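PDB 4GEY: porin B from Pseudomonas putida, which forms a beta-barrel channel in the outer membrane that probably lets glucose and related sugars pass selectively into the periplasm. Local coordinates for residues V49-G54 and D164-A169; G181-W186 and G290-A295; A239-K244 and G250-G255; K345-F350 and T405-L410. The protein carries 2 engineered substitutions. All blocks are in the same frame, centred on the assembly; numbering follows the deposited sequence.

Following the chain from its N terminus, contact 1 opens on the early strand 42-57 and closes 110 residues later, where residues 164-169 reach the barrel wall from the inside. Contact 2 begins soon after, at 181-186, and closes on strand 282-298; within its span lies contact 3, a local hairpin closure between neighbouring strands. Contact 4 follows, joining 345-350 to 405-410 near the C-terminal end, so no two contacts cross. Contacts 2 and 3 share backbone hydrogen bonds between strands 248-259 and 282-298. Contacts 1 and 4 meet where Q166 reaches N409, beside the place where strands 42-57 and 425-435 pair and the barrel closes.

Contact 1: V49-G54 and D164-A169; sequences VGEVAG and DFQNLA
The amide of Q166 and the carboxylate of E51 lie in nearly parallel planes, 14° apart, as the two side chains run antiparallel alongside one another. E51 CG lies over one face of the amide, 3.7 Å from Q166 CD, while NE2 points at the strand: Q166 NE2 donates to V52 O at 2.8 Å with a nearly straight N-H (166°). That oxygen sits in the amide plane, although the donor comes from above the V52 carbonyl plane. A53 CB lies 3.9 Å from Q166 NE2. Q166 can span the gap because CG stands anti to its backbone N (chi1 -176°) and the chain beyond is extended. Glutamine suits this buried place by offering both a donor and an acceptor: NE2 also reaches V119 O, and OE1 takes N409 ND2, which together fix the amide's rotation. E51 OE1 is engaged by V122 N, a backbone atom of the sugar pocket. In the same loop N167 OD1 accepts from A169 N in an Asx turn. The whole is a loop folded inward and fastened to the inner barrel wall, as in porins that narrow their channel with internal loops.

Contact 2: G181-W186 and G290-A295; sequences GIWYNW and GWWVVA. With BGC (beta-D-glucopyranose), chain B.
W183 and W292 make the compact part of this contact: the edge of W183 is turned toward the face of W292 in an offset edge-to-face pair of six-membered rings, planes at 81° and centroids 5.7 Å apart. The nearest atoms are W183 CH2 and W292 CZ3, at 4.1 Å. With W183 and G290 CA atoms 11.6 Å apart, large side chains are needed to bridge the gap. With its CG anti to the backbone N (chi1 168°), W183 reaches the barrel wall, and NE1 bonds N185 OD1 at 2.9 Å, almost in the indole plane. W292 NE1 is held by E238. An alanine in place of W183 would probably leave the face of W292 without its aromatic mate and N185 OD1 without its indole donor. Past this ring pair the contact is loose: the loop touches 290-295 nowhere else (66 Å² buried in all), and its far end turns to the sugar, while W186 NE1 bonds Q71. W186 O accepts a weak bond from glucose O4, and N185 CB lies against glucose C6. R98, R125 and the backbone oxygens of E121 and W123 also bind the sugar: this is the glucose site of a sugar-selective porin.

Contact 3: A239-K244 and G250-G255; sequences AVWSPK and GEYRLG
W241 O is gripped twice by the opposite strand: Y252 N donates to it at 2.6 Å, nearly straight, and the CA-H of E251 adds a weaker contact. The reciprocal bond from W241 N to Y252 O completes a hydrogen-bonded antiparallel pair. A239 and L254 form another, with the non-hydrogen-bonded V240 and R253 between them. Toward the turn, G250 N bonds P243 O at 3.1 Å. On one face W241 and Y252 stand next to each other, their ring planes an oblique 40° apart. P243 CG rests over the W241 ring, 3.5 Å above its centre, and P243 CD sits at the edge of the Y252 ring, 3.8 Å from CD1; proline's compact, rigid ring suits this slot between aromatics. Y252 OH reaches Q297, and a detergent molecule touches this tyrosine. On the other face V240 CG2 lies over the R253 guanidinium, a greasy cover for a flat cation whose NE makes a salt bridge to E251 OE2 at 3.0 Å. E238 supplies a second carboxylate, to NH1. This is a beta hairpin of an outer-membrane barrel, charged on the V240 face and aromatic on the other, consistent with the aromatic girdle that borders the lipid.

Contact 4: K345-F350 and T405-L410; sequences KDDIGF and TVRPNL. With C8E ((hydroxyethyloxy)tri(ethyloxy)octane), chain D.
R407 starts toward D347 from its CB, and the chain runs extended through CG before it bends at chi3 (82°), which swings the guanidinium up beside the aspartate. On the way it rests against Y395 and K431. NE comes no nearer than 4.1 Å to D347 OD1, whereas NH2 stands 3.7 Å from that oxygen: a long salt bridge, with OD1 at the guanidinium's edge, near its plane. The carboxylate is turned 77° against the guanidinium, so no flat, two-pronged pair forms. T405 CG2 lies over one guanidinium face; NH1 bonds Q433 OE1 and has a long, weak ion pair with D164. D347 OD2 meets Y395 OH, so the aspartate's charge serves two neighbours. A leucine in place of D347 would probably leave NH2 of R407 without its carboxylate and Y395 OH without its partner. N409 ND2 turns back to R407 O at 3.3 Å, while P408 and L410 face the other way, L410 CD1 3.5 Å from the detergent's C4. Arginine and asparagine suit the channel side, leucine and proline the lipid side. Strand 388-399 runs between strands 347-357 and 404-414, and the ion pair spans it on the inner wall, with strand 425-435 beyond.

Contact 1: V49-G54 and D164-A169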
# COMPACT_ATOMS: atom_id res chain seq x y z
N VAL A 49 4.62 13.41 4.60
CA VAL A 49 4.00 12.45 5.51
C VAL A 49 5.01 12.03 6.54
O VAL A 49 6.09 11.56 6.19
CB VAL A 49 3.50 11.16 4.77
CG1 VAL A 49 2.91 10.17 5.78
CG2 VAL A 49 2.51 11.50 3.70
N GLY A 50 4.68 12.20 7.82
CA GLY A 50 5.56 11.75 8.88
C GLY A 50 4.83 10.76 9.76
O GLY A 50 3.70 11.03 10.17
N GLU A 51 5.46 9.62 10.05
CA GLU A 51 4.89 8.63 10.96
C GLU A 51 5.80 8.27 12.15
O GLU A 51 6.94 7.84 11.96
CB GLU A 51 4.50 7.37 10.20
CG GLU A 51 3.16 7.47 9.51
CD GLU A 51 3.06 6.63 8.25
OE1 GLU A 51 3.82 5.63 8.13
OE2 GLU A 51 2.23 6.98 7.39
N VAL A 52 5.28 8.43 13.36
CA VAL A 52 5.98 8.05 14.58
C VAL A 52 5.38 6.79 15.16
O VAL A 52 4.16 6.63 15.16
CB VAL A 52 5.84 9.13 15.67
CG1 VAL A 52 6.59 8.73 16.92
CG2 VAL A 52 6.33 10.47 15.16
N ALA A 53 6.22 5.90 15.69
CA ALA A 53 5.72 4.71 16.38
C ALA A 53 6.58 4.32 17.57
O ALA A 53 7.82 4.33 17.50
CB ALA A 53 5.58 3.55 15.43
N GLY A 54 5.93 3.98 18.67
CA GLY A 54 6.63 3.56 19.87
C GLY A 54 5.91 2.40 20.51
O GLY A 54 4.69 2.42 20.62
N ASP A 164 -4.94 6.65 4.97
CA ASP A 164 -5.09 7.50 6.14
C ASP A 164 -4.60 6.79 7.41
O ASP A 164 -4.04 7.45 8.30
CB ASP A 164 -6.52 7.99 6.29
CG ASP A 164 -6.86 9.09 5.29
OD1 ASP A 164 -5.93 9.82 4.88
OD2 ASP A 164 -8.05 9.21 4.90
N PHE A 165 -4.79 5.47 7.48
CA PHE A 165 -4.31 4.68 8.61
C PHE A 165 -2.78 4.70 8.64
O PHE A 165 -2.15 5.02 7.65
CB PHE A 165 -4.82 3.23 8.54
CG PHE A 165 -6.28 3.07 8.89
CD1 PHE A 165 -7.27 3.24 7.93
CD2 PHE A 165 -6.66 2.71 10.19
CE1 PHE A 165 -8.61 3.09 8.26
CE2 PHE A 165 -8.00 2.56 10.53
CZ PHE A 165 -8.98 2.74 9.56
N GLN A 166 -2.17 4.38 9.78
CA GLN A 166 -0.72 4.32 9.83
C GLN A 166 -0.24 2.91 9.52
O GLN A 166 0.83 2.71 8.93
CB GLN A 166 -0.21 4.77 11.20
CG GLN A 166 1.31 4.82 11.29
CD GLN A 166 1.81 5.68 12.43
OE1 GLN A 166 1.36 6.81 12.62
NE2 GLN A 166 2.75 5.15 13.20
N ASN A 167 -1.04 1.93 9.93
CA ASN A 167 -0.71 0.54 9.74
C ASN A 167 -0.88 0.11 8.28
O ASN A 167 -1.90 0.37 7.65
CB ASN A 167 -1.60 -0.31 10.64
CG ASN A 167 -1.15 -1.74 10.72
OD1 ASN A 167 -1.33 -2.52 9.78
ND2 ASN A 167 -0.59 -2.11 11.86
N LEU A 168 0.14 -0.57 7.74
CA LEU A 168 0.19 -0.95 6.33
C LEU A 168 -1.04 -1.70 5.88
O LEU A 168 -1.51 -1.49 4.78
CB LEU A 168 1.42 -1.82 6.04
CG LEU A 168 2.31 -1.46 4.85
CD1 LEU A 168 3.09 -2.69 4.40
CD2 LEU A 168 1.54 -0.85 3.71
N ALA A 169 -1.56 -2.56 6.75
CA ALA A 169 -2.72 -3.38 6.42
C ALA A 169 -3.94 -2.55 6.01
O ALA A 169 -4.88 -3.09 5.40
CB ALA A 169 -3.08 -4.26 7.59

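Contact 2: G181-W186 and G290-A295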
# COMPACT_ATOMS: atom_id res chain seq x y z
N GLY A 181 6.79 -8.86 -3.24
CA GLY A 181 8.04 -9.32 -3.83
C GLY A 181 8.13 -9.06 -5.33
O GLY A 181 9.24 -8.95 -5.86
N ILE A 182 6.98 -8.96 -6.02
CA ILE A 182 6.95 -8.67 -7.46
C ILE A 182 6.11 -7.44 -7.84
O ILE A 182 6.36 -6.79 -8.86
CB ILE A 182 6.43 -9.88 -8.31
CG1 ILE A 182 4.96 -10.17 -7.97
CG2 ILE A 182 7.28 -11.11 -8.10
CD1 ILE A 182 4.30 -11.14 -8.88
N TRP A 183 5.11 -7.14 -7.02
CA TRP A 183 4.18 -6.04 -7.28
C TRP A 183 4.65 -4.90 -6.40
O TRP A 183 4.75 -5.06 -5.19
CB TRP A 183 2.74 -6.50 -6.95
CG TRP A 183 1.63 -5.46 -6.88
CD1 TRP A 183 1.62 -4.30 -6.16
CD2 TRP A 183 0.34 -5.55 -7.49
NE1 TRP A 183 0.42 -3.65 -6.31
CE2 TRP A 183 -0.39 -4.40 -7.12
CE3 TRP A 183 -0.28 -6.48 -8.33
CZ2 TRP A 183 -1.68 -4.15 -7.56
CZ3 TRP A 183 -1.57 -6.24 -8.76
CH2 TRP A 183 -2.25 -5.08 -8.38
N TYR A 184 4.96 -3.77 -7.00
CA TYR A 184 5.57 -2.67 -6.25
C TYR A 184 4.76 -1.39 -6.32
O TYR A 184 4.75 -0.71 -7.34
CB TYR A 184 6.97 -2.38 -6.79
CG TYR A 184 7.86 -3.59 -6.99
CD1 TYR A 184 7.87 -4.64 -6.07
CD2 TYR A 184 8.71 -3.67 -8.08
CE1 TYR A 184 8.69 -5.74 -6.25
CE2 TYR A 184 9.54 -4.76 -8.26
CZ TYR A 184 9.52 -5.79 -7.35
OH TYR A 184 10.34 -6.88 -7.54
N ASN A 185 4.08 -1.05 -5.24
CA ASN A 185 3.39 0.23 -5.18
C ASN A 185 4.34 1.41 -5.07
O ASN A 185 5.57 1.23 -4.91
CB ASN A 185 2.45 0.25 -3.98
CG ASN A 185 1.38 -0.83 -4.04
OD1 ASN A 185 0.78 -1.07 -5.08
ND2 ASN A 185 1.15 -1.49 -2.92
N TRP A 186 3.76 2.61 -5.18
CA TRP A 186 4.36 3.84 -4.66
C TRP A 186 5.14 3.51 -3.40
O TRP A 186 4.56 3.00 -2.45
CB TRP A 186 3.25 4.83 -4.31
CG TRP A 186 3.73 6.10 -3.66
CD1 TRP A 186 4.39 6.22 -2.45
CD2 TRP A 186 3.59 7.44 -4.16
NE1 TRP A 186 4.67 7.53 -2.19
CE2 TRP A 186 4.19 8.30 -3.22
CE3 TRP A 186 3.01 7.98 -5.31
CZ2 TRP A 186 4.23 9.68 -3.39
CZ3 TRP A 186 3.06 9.35 -5.49
CH2 TRP A 186 3.66 10.19 -4.53
N GLY A 290 -3.33 -14.22 -8.67
CA GLY A 290 -4.23 -14.07 -7.55
C GLY A 290 -5.42 -13.17 -7.84
O GLY A 290 -5.53 -12.65 -8.95
N TRP A 291 -6.28 -12.98 -6.84
CA TRP A 291 -7.50 -12.18 -6.99
C TRP A 291 -7.64 -11.19 -5.85
O TRP A 291 -6.96 -11.30 -4.82
CB TRP A 291 -8.75 -13.06 -6.95
CG TRP A 291 -8.86 -14.11 -7.99
CD1 TRP A 291 -8.26 -15.34 -7.99
CD2 TRP A 291 -9.68 -14.07 -9.16
NE1 TRP A 291 -8.64 -16.05 -9.10
CE2 TRP A 291 -9.51 -15.29 -9.84
CE3 TRP A 291 -10.54 -13.10 -9.71
CZ2 TRP A 291 -10.16 -15.57 -11.04
CZ3 TRP A 291 -11.18 -13.39 -10.90
CH2 TRP A 291 -10.98 -14.61 -11.55
N TRP A 292 -8.54 -10.24 -6.00
CA TRP A 292 -8.75 -9.25 -4.95
C TRP A 292 -10.13 -8.62 -5.01
O TRP A 292 -10.75 -8.55 -6.08
CB TRP A 292 -7.69 -8.17 -4.99
CG TRP A 292 -7.84 -7.17 -6.09
CD1 TRP A 292 -8.73 -6.13 -6.15
CD2 TRP A 292 -7.06 -7.09 -7.28
NE1 TRP A 292 -8.56 -5.42 -7.31
CE2 TRP A 292 -7.54 -5.99 -8.03
CE3 TRP A 292 -6.00 -7.84 -7.80
CZ2 TRP A 292 -7.00 -5.62 -9.26
CZ3 TRP A 292 -5.47 -7.48 -9.02
CH2 TRP A 292 -5.97 -6.38 -9.74
N VAL A 293 -10.59 -8.17 -3.85
CA VAL A 293 -11.82 -7.40 -3.76
C VAL A 293 -11.53 -6.19 -2.90
O VAL A 293 -10.86 -6.28 -1.86
CB VAL A 293 -13.01 -8.21 -3.12
CG1 VAL A 293 -14.21 -7.29 -2.91
CG2 VAL A 293 -13.41 -9.41 -3.97
N VAL A 294 -12.01 -5.03 -3.34
CA VAL A 294 -12.02 -3.85 -2.48
C VAL A 294 -13.42 -3.31 -2.47
O VAL A 294 -14.04 -3.15 -3.52
CB VAL A 294 -11.09 -2.75 -2.98
CG1 VAL A 294 -10.83 -1.76 -1.84
CG2 VAL A 294 -9.80 -3.34 -3.51
N ALA A 295 -13.92 -3.02 -1.28
CA ALA A 295 -15.23 -2.45 -1.16
C ALA A 295 -15.19 -1.30 -0.16
O ALA A 295 -14.59 -1.42 0.91
CB ALA A 295 -16.22 -3.51 -0.74
C2 BGC B . 5.89 1.37 2.12
C3 BGC B . 4.62 1.76 1.69
C4 BGC B . 4.38 1.45 0.29
C5 BGC B . 4.61 -0.06 -0.05
C6 BGC B . 4.63 -0.35 -1.38
C1 BGC B . 6.09 -0.05 1.99
O1 BGC B . 7.37 -0.36 2.41
O2 BGC B . 6.07 1.75 3.52
O3 BGC B . 4.48 3.21 1.94
O4 BGC B . 3.09 1.86 -0.05
O5 BGC B . 5.94 -0.44 0.60
O6 BGC B . 5.78 -0.09 -2.12

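Contact 3: A239-K244 and G250-G255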
# COMPACT_ATOMS: atom_id res chain seq x y z
N ALA A 239 -12.36 -4.71 -12.51
CA ALA A 239 -13.64 -4.07 -12.74
C ALA A 239 -13.92 -3.22 -11.51
O ALA A 239 -13.73 -3.69 -10.38
CB ALA A 239 -14.74 -5.11 -12.93
N VAL A 240 -14.33 -1.98 -11.73
CA VAL A 240 -14.56 -1.04 -10.63
C VAL A 240 -15.95 -0.41 -10.75
O VAL A 240 -16.21 0.38 -11.66
CB VAL A 240 -13.46 0.04 -10.57
CG1 VAL A 240 -13.80 1.12 -9.57
CG2 VAL A 240 -12.11 -0.59 -10.24
N TRP A 241 -16.83 -0.77 -9.82
CA TRP A 241 -18.20 -0.26 -9.79
C TRP A 241 -18.34 0.80 -8.70
O TRP A 241 -18.01 0.55 -7.53
CB TRP A 241 -19.15 -1.42 -9.51
CG TRP A 241 -20.62 -1.08 -9.53
CD1 TRP A 241 -21.23 -0.14 -10.30
CD2 TRP A 241 -21.65 -1.69 -8.74
NE1 TRP A 241 -22.59 -0.14 -10.06
CE2 TRP A 241 -22.87 -1.08 -9.10
CE3 TRP A 241 -21.66 -2.70 -7.77
CZ2 TRP A 241 -24.09 -1.44 -8.52
CZ3 TRP A 241 -22.87 -3.07 -7.20
CH2 TRP A 241 -24.07 -2.44 -7.57
N SER A 242 -18.82 1.99 -9.07
CA SER A 242 -19.01 3.09 -8.12
C SER A 242 -20.45 3.55 -8.09
O SER A 242 -20.77 4.63 -8.56
CB SER A 242 -18.13 4.28 -8.49
OG SER A 242 -16.78 3.91 -8.61
N PRO A 243 -21.33 2.71 -7.53
CA PRO A 243 -22.75 3.08 -7.50
C PRO A 243 -23.08 4.04 -6.36
O PRO A 243 -22.24 4.28 -5.48
CB PRO A 243 -23.43 1.74 -7.23
CG PRO A 243 -22.44 1.03 -6.34
CD PRO A 243 -21.07 1.46 -6.79
N LYS A 244 -24.29 4.58 -6.37
CA LYS A 244 -24.82 5.29 -5.21
C LYS A 244 -25.78 4.36 -4.50
O LYS A 244 -26.67 3.79 -5.13
CB LYS A 244 -25.53 6.57 -5.62
CG LYS A 244 -24.67 7.54 -6.43
CD LYS A 244 -23.99 8.58 -5.55
CE LYS A 244 -23.11 9.52 -6.38
NZ LYS A 244 -21.90 8.85 -6.97
N GLY A 250 -20.38 4.70 -3.07
CA GLY A 250 -19.58 3.54 -2.78
C GLY A 250 -18.62 3.23 -3.92
O GLY A 250 -18.71 3.84 -4.99
N GLU A 251 -17.72 2.29 -3.70
CA GLU A 251 -16.82 1.83 -4.75
C GLU A 251 -16.44 0.36 -4.54
O GLU A 251 -15.89 -0.01 -3.51
CB GLU A 251 -15.57 2.71 -4.78
CG GLU A 251 -14.60 2.38 -5.89
CD GLU A 251 -13.25 3.03 -5.69
OE1 GLU A 251 -13.16 4.27 -5.79
OE2 GLU A 251 -12.28 2.29 -5.40
N TYR A 252 -16.75 -0.47 -5.53
CA TYR A 252 -16.47 -1.89 -5.41
C TYR A 252 -15.53 -2.34 -6.52
O TYR A 252 -15.77 -2.06 -7.68
CB TYR A 252 -17.78 -2.70 -5.43
CG TYR A 252 -18.73 -2.28 -4.32
CD1 TYR A 252 -19.60 -1.22 -4.51
CD2 TYR A 252 -18.72 -2.92 -3.09
CE1 TYR A 252 -20.45 -0.81 -3.52
CE2 TYR A 252 -19.58 -2.52 -2.08
CZ TYR A 252 -20.44 -1.46 -2.31
OH TYR A 252 -21.30 -1.03 -1.33
N ARG A 253 -14.44 -3.01 -6.14
CA ARG A 253 -13.42 -3.46 -7.08
C ARG A 253 -13.29 -4.96 -7.06
O ARG A 253 -13.24 -5.56 -5.98
CB ARG A 253 -12.05 -2.91 -6.70
CG ARG A 253 -11.93 -1.41 -6.65
CD ARG A 253 -10.48 -0.99 -6.65
NE ARG A 253 -10.34 0.46 -6.78
CZ ARG A 253 -9.78 1.08 -7.80
NH1 ARG A 253 -9.27 0.39 -8.82
NH2 ARG A 253 -9.72 2.41 -7.80
N LEU A 254 -13.21 -5.56 -8.24
CA LEU A 254 -12.89 -6.98 -8.34
C LEU A 254 -11.78 -7.14 -9.37
O LEU A 254 -11.88 -6.62 -10.49
CB LEU A 254 -14.13 -7.80 -8.73
CG LEU A 254 -13.90 -9.25 -9.18
CD1 LEU A 254 -13.62 -10.19 -8.02
CD2 LEU A 254 -15.09 -9.75 -9.95
N GLY A 255 -10.71 -7.83 -8.99
CA GLY A 255 -9.55 -7.95 -9.86
C GLY A 255 -8.78 -9.25 -9.81
O GLY A 255 -8.95 -10.08 -8.91

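Contact 4: K345-F350 and T405-L410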
# COMPACT_ATOMS: atom_id res chain seq x y z
N LYS A 345 -14.91 18.22 10.31
CA LYS A 345 -13.98 17.68 9.32
C LYS A 345 -13.05 16.62 9.91
O LYS A 345 -12.23 16.06 9.19
CB LYS A 345 -13.17 18.78 8.65
CG LYS A 345 -14.01 19.76 7.86
CD LYS A 345 -13.12 20.66 7.01
CE LYS A 345 -13.93 21.43 5.97
NZ LYS A 345 -13.04 22.29 5.14
N ASP A 346 -13.16 16.36 11.22
CA ASP A 346 -12.35 15.32 11.86
C ASP A 346 -12.86 13.93 11.52
O ASP A 346 -14.02 13.76 11.15
CB ASP A 346 -12.35 15.48 13.38
CG ASP A 346 -11.44 16.60 13.87
OD1 ASP A 346 -10.77 17.25 13.03
OD2 ASP A 346 -11.39 16.82 15.09
N ASP A 347 -12.00 12.92 11.64
CA ASP A 347 -12.44 11.55 11.40
C ASP A 347 -11.97 10.54 12.45
O ASP A 347 -10.95 10.74 13.13
CB ASP A 347 -12.17 11.10 9.96
CG ASP A 347 -10.69 10.97 9.64
OD1 ASP A 347 -9.87 11.69 10.25
OD2 ASP A 347 -10.33 10.15 8.75
N ILE A 348 -12.76 9.49 12.61
CA ILE A 348 -12.43 8.40 13.52
C ILE A 348 -12.31 7.12 12.71
O ILE A 348 -13.24 6.74 12.02
CB ILE A 348 -13.52 8.21 14.56
CG1 ILE A 348 -13.65 9.46 15.41
CG2 ILE A 348 -13.16 7.05 15.47
CD1 ILE A 348 -14.73 9.38 16.44
N GLY A 349 -11.16 6.46 12.79
CA GLY A 349 -10.97 5.22 12.05
C GLY A 349 -10.80 4.00 12.94
O GLY A 349 -10.24 4.08 14.03
N PHE A 350 -11.31 2.86 12.46
CA PHE A 350 -11.00 1.58 13.08
C PHE A 350 -10.95 0.47 12.05
O PHE A 350 -11.84 0.35 11.21
CB PHE A 350 -12.01 1.23 14.15
CG PHE A 350 -11.84 -0.15 14.68
CD1 PHE A 350 -10.78 -0.44 15.52
CD2 PHE A 350 -12.70 -1.16 14.32
CE1 PHE A 350 -10.58 -1.72 15.99
CE2 PHE A 350 -12.53 -2.44 14.79
CZ PHE A 350 -11.46 -2.72 15.63
N THR A 405 -3.14 17.74 8.52
CA THR A 405 -3.92 16.79 9.31
C THR A 405 -2.98 16.02 10.24
O THR A 405 -1.91 15.57 9.83
CB THR A 405 -4.71 15.79 8.42
OG1 THR A 405 -5.50 16.50 7.46
CG2 THR A 405 -5.63 14.91 9.28
N VAL A 406 -3.41 15.85 11.47
CA VAL A 406 -2.61 15.20 12.49
C VAL A 406 -3.44 14.06 13.04
O VAL A 406 -4.53 14.32 13.58
CB VAL A 406 -2.26 16.22 13.62
CG1 VAL A 406 -1.78 15.54 14.87
CG2 VAL A 406 -1.22 17.22 13.12
N ARG A 407 -3.00 12.82 12.88
CA ARG A 407 -3.77 11.72 13.48
C ARG A 407 -3.03 10.76 14.39
O ARG A 407 -2.32 9.88 13.93
CB ARG A 407 -4.65 10.94 12.47
CG ARG A 407 -4.05 10.65 11.15
CD ARG A 407 -4.95 9.71 10.37
NE ARG A 407 -6.05 10.40 9.71
CZ ARG A 407 -5.92 11.06 8.56
NH1 ARG A 407 -4.74 11.13 7.97
NH2 ARG A 407 -6.97 11.66 8.01
N PRO A 408 -3.21 10.95 15.70
CA PRO A 408 -2.78 9.95 16.67
C PRO A 408 -3.53 8.65 16.43
O PRO A 408 -4.70 8.66 16.02
CB PRO A 408 -3.18 10.56 18.01
CG PRO A 408 -4.17 11.65 17.68
CD PRO A 408 -3.74 12.17 16.35
N ASN A 409 -2.86 7.54 16.69
CA ASN A 409 -3.48 6.24 16.54
C ASN A 409 -2.96 5.23 17.54
O ASN A 409 -1.90 5.41 18.15
CB ASN A 409 -3.31 5.73 15.12
CG ASN A 409 -1.85 5.66 14.70
OD1 ASN A 409 -1.24 4.59 14.72
ND2 ASN A 409 -1.30 6.80 14.31
N LEU A 410 -3.73 4.16 17.71
CA LEU A 410 -3.38 3.06 18.57
C LEU A 410 -3.42 1.81 17.72
O LEU A 410 -4.42 1.52 17.07
CB LEU A 410 -4.40 2.93 19.70
CG LEU A 410 -4.02 3.19 21.15
CD1 LEU A 410 -4.97 4.20 21.75
CD2 LEU A 410 -4.10 1.90 21.93
C1 C8E D . -0.45 9.22 20.05
C2 C8E D . -0.83 7.92 20.75
C3 C8E D . -2.14 8.09 21.52
C4 C8E D . -3.18 7.11 21.00
C5 C8E D . -4.26 7.79 20.15
C6 C8E D . -5.69 7.45 20.61
C7 C8E D . -6.67 7.40 19.44
C8 C8E D . -7.94 6.66 19.84
O9 C8E D . -9.00 7.54 20.17
C10 C8E D . -10.16 7.40 19.36
C11 C8E D . -11.45 7.69 20.16
O12 C8E D . -11.45 8.96 20.79
C13 C8E D . -12.75 9.56 20.80
C14 C8E D . -12.68 11.09 20.92
O15 C8E D . -13.84 11.62 21.54
C16 C8E D . -14.48 12.64 20.79
C17 C8E D . -14.52 13.98 21.52
O18 C8E D . -15.16 14.97 20.72
C19 C8E D . -16.36 15.50 21.27
C20 C8E D . -16.54 16.93 20.75
O21 C8E D . -17.09 17.78 21.73